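Local coordinates for Xaa-Pro dipeptidase (Pyrococcus horikoshii, PDB 1WY2) that hydrolyses Xaa-Pro dipeptides, releasing proline and the preceding amino acid, as a homodimeric dinuclear metallopeptidase of the M24B family, at the interface of chains A and B. Numbering follows the deposited sequence. Chains: chain A/B, Xaa-Pro dipeptidase.

The interface of chains A and B. Residues chain A 93-95, 97, 102, 114-116; chain B 99.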
loop_
_atom_site.group_PDB
_atom_site.type_symbol
_atom_site.label_atom_id
_atom_site.label_comp_id
_atom_site.label_asym_id
_atom_site.label_seq_id
_atom_site.Cartn_x
_atom_site.Cartn_y
_atom_site.Cartn_z
ATOM N N ILE A 93 -16.936 -4.471 13.999
ATOM C CA ILE A 93 -15.995 -4.415 12.882
ATOM C C ILE A 93 -15.141 -3.150 12.853
ATOM O O ILE A 93 -15.462 -2.150 13.496
ATOM C CB ILE A 93 -16.726 -4.521 11.517
ATOM C CG1 ILE A 93 -17.719 -3.365 11.360
ATOM C CG2 ILE A 93 -17.452 -5.862 11.410
ATOM C CD1 ILE A 93 -18.284 -3.236 9.947
ATOM N N GLU A 94 -14.045 -3.213 12.099
ATOM C CA GLU A 94 -13.131 -2.081 11.952
ATOM C C GLU A 94 -13.720 -1.069 10.973
ATOM O O GLU A 94 -14.457 -1.433 10.059
ATOM C CB GLU A 94 -11.789 -2.553 11.401
ATOM C CG GLU A 94 -11.079 -3.592 12.245
ATOM C CD GLU A 94 -10.210 -4.500 11.401
ATOM O OE1 GLU A 94 -10.760 -5.181 10.505
ATOM O OE2 GLU A 94 -8.982 -4.537 11.624
ATOM N N SER A 95 -13.375 0.199 11.156
ATOM C CA SER A 95 -13.878 1.246 10.275
ATOM C C SER A 95 -13.312 1.102 8.867
ATOM O O SER A 95 -13.770 1.766 7.936
ATOM C CB SER A 95 -13.519 2.621 10.838
ATOM O OG SER A 95 -14.176 2.847 12.073
ATOM N N LEU A 97 -13.222 -1.895 7.217
ATOM C CA LEU A 97 -13.844 -3.014 6.510
ATOM C C LEU A 97 -14.615 -2.504 5.296
ATOM O O LEU A 97 -15.495 -1.654 5.421
ATOM C CB LEU A 97 -14.776 -3.790 7.443
ATOM C CG LEU A 97 -14.984 -5.250 7.032
ATOM C CD1 LEU A 97 -13.645 -5.981 7.075
ATOM C CD2 LEU A 97 -15.989 -5.914 7.962
ATOM N N ILE A 102 -18.803 -6.430 3.714
ATOM C CA ILE A 102 -19.906 -6.293 4.657
ATOM C C ILE A 102 -21.208 -6.816 4.060
ATOM O O ILE A 102 -22.021 -7.420 4.761
ATOM C CB ILE A 102 -20.100 -4.825 5.079
ATOM C CG1 ILE A 102 -18.885 -4.363 5.894
ATOM C CG2 ILE A 102 -21.383 -4.678 5.883
ATOM C CD1 ILE A 102 -18.922 -2.909 6.288
ATOM N N PHE A 114 -24.159 -4.235 12.758
ATOM C CA PHE A 114 -22.717 -4.008 12.792
ATOM C C PHE A 114 -22.441 -2.814 13.693
ATOM O O PHE A 114 -23.212 -1.854 13.719
ATOM C CB PHE A 114 -22.160 -3.709 11.394
ATOM C CG PHE A 114 -22.310 -4.840 10.421
ATOM C CD1 PHE A 114 -23.486 -4.996 9.689
ATOM C CD2 PHE A 114 -21.278 -5.750 10.234
ATOM C CE1 PHE A 114 -23.628 -6.047 8.784
ATOM C CE2 PHE A 114 -21.408 -6.803 9.333
ATOM C CZ PHE A 114 -22.587 -6.952 8.605
ATOM N N LYS A 115 -21.346 -2.882 14.443
ATOM C CA LYS A 115 -20.957 -1.795 15.328
ATOM C C LYS A 115 -19.458 -1.570 15.205
ATOM O O LYS A 115 -18.706 -2.506 14.941
ATOM C CB LYS A 115 -21.316 -2.113 16.783
ATOM C CG LYS A 115 -22.786 -1.897 17.128
ATOM C CD LYS A 115 -22.994 -1.872 18.634
ATOM C CE LYS A 115 -24.411 -1.450 18.994
ATOM N NZ LYS A 115 -24.582 -1.295 20.467
ATOM N N LYS A 116 -19.032 -0.326 15.383
ATOM C CA LYS A 116 -17.617 0.014 15.282
ATOM C C LYS A 116 -16.850 -0.407 16.530
ATOM O O LYS A 116 -17.343 -0.249 17.647
ATOM C CB LYS A 116 -17.442 1.527 15.108
ATOM C CG LYS A 116 -18.080 2.122 13.866
ATOM C CD LYS A 116 -17.820 3.622 13.807
ATOM C CE LYS A 116 -18.518 4.263 12.620
ATOM N NZ LYS A 116 -19.997 4.102 12.692
ATOM N N TYR B 99 -16.217 1.049 5.851
ATOM C CA TYR B 99 -17.346 1.199 6.761
ATOM C C TYR B 99 -17.443 2.578 7.415
ATOM O O TYR B 99 -18.501 3.213 7.394
ATOM C CB TYR B 99 -17.254 0.112 7.839
ATOM C CG TYR B 99 -18.383 0.102 8.841
ATOM C CD1 TYR B 99 -19.707 -0.057 8.430
ATOM C CD2 TYR B 99 -18.127 0.228 10.209
ATOM C CE1 TYR B 99 -20.749 -0.094 9.353
ATOM C CE2 TYR B 99 -19.163 0.192 11.142
ATOM C CZ TYR B 99 -20.470 0.031 10.707
ATOM O OH TYR B 99 -21.495 -0.011 11.624
#
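B:Tyr99 lays one ring face on A:Ile93, with A:Ile102 beside the ring's CB end and A:Lys116 at its CE2 edge, pushing its ring into the partner subunit of this M24B prolidase homodimer. The contact joins the creatinase/prolidase N-terminal domains of the two chains, and the two-fold symmetry repeats it with the chains exchanged. B:Tyr99 is the first residue of helix 99-109, and 134 Å² of its surface is hidden by chain A. The delta-methyl CD1 of A:Ile93, at the end of strand 90-93, sits over the centre of that face, 3.4 Å above the plane, a CH-pi contact in which the two side chains cross at about a right angle. A:Ile93 can present this methyl because its CG1 branch is held between the backbone N and the carbonyl carbon (chi1 60°) and then runs extended towards the ring. A:Ile102, from helix 99-108, also crosses the tyrosine nearly perpendicularly, but touches the near end of the side chain: its CD1 is 3.7 Å from ring atom CD1 and close to CB. At the CD2-CE2 edge, from the side opposite A:Ile93, the aliphatic stem of A:Lys116 comes in at a slant, CG 3.5 Å from B:Tyr99 CE2. The phenol end reaches strand 113-116, where OH is 3.3 Å from the carbonyl O of A:Phe114; CB of A:Phe114 lies 3.8 Å from B:Tyr99 OH, on the A:Ile93 side of the ring. Within chain A, CG2 of A:Ile102 sits over the rim of one face of the A:Phe114 ring. At the root of the side chain, the backbone N of B:Tyr99 donates to the carbonyl O of A:Leu97 (2.8 Å), tilted 30° from the carbonyl plane. With CG opposite this N (chi1 -178°), the ring points away from the hydrogen bond and along the apolar groups. With an alanine at B:Tyr99 the ring is gone, and a gap would probably open between A:Ile93, A:Ile102 and A:Lys116.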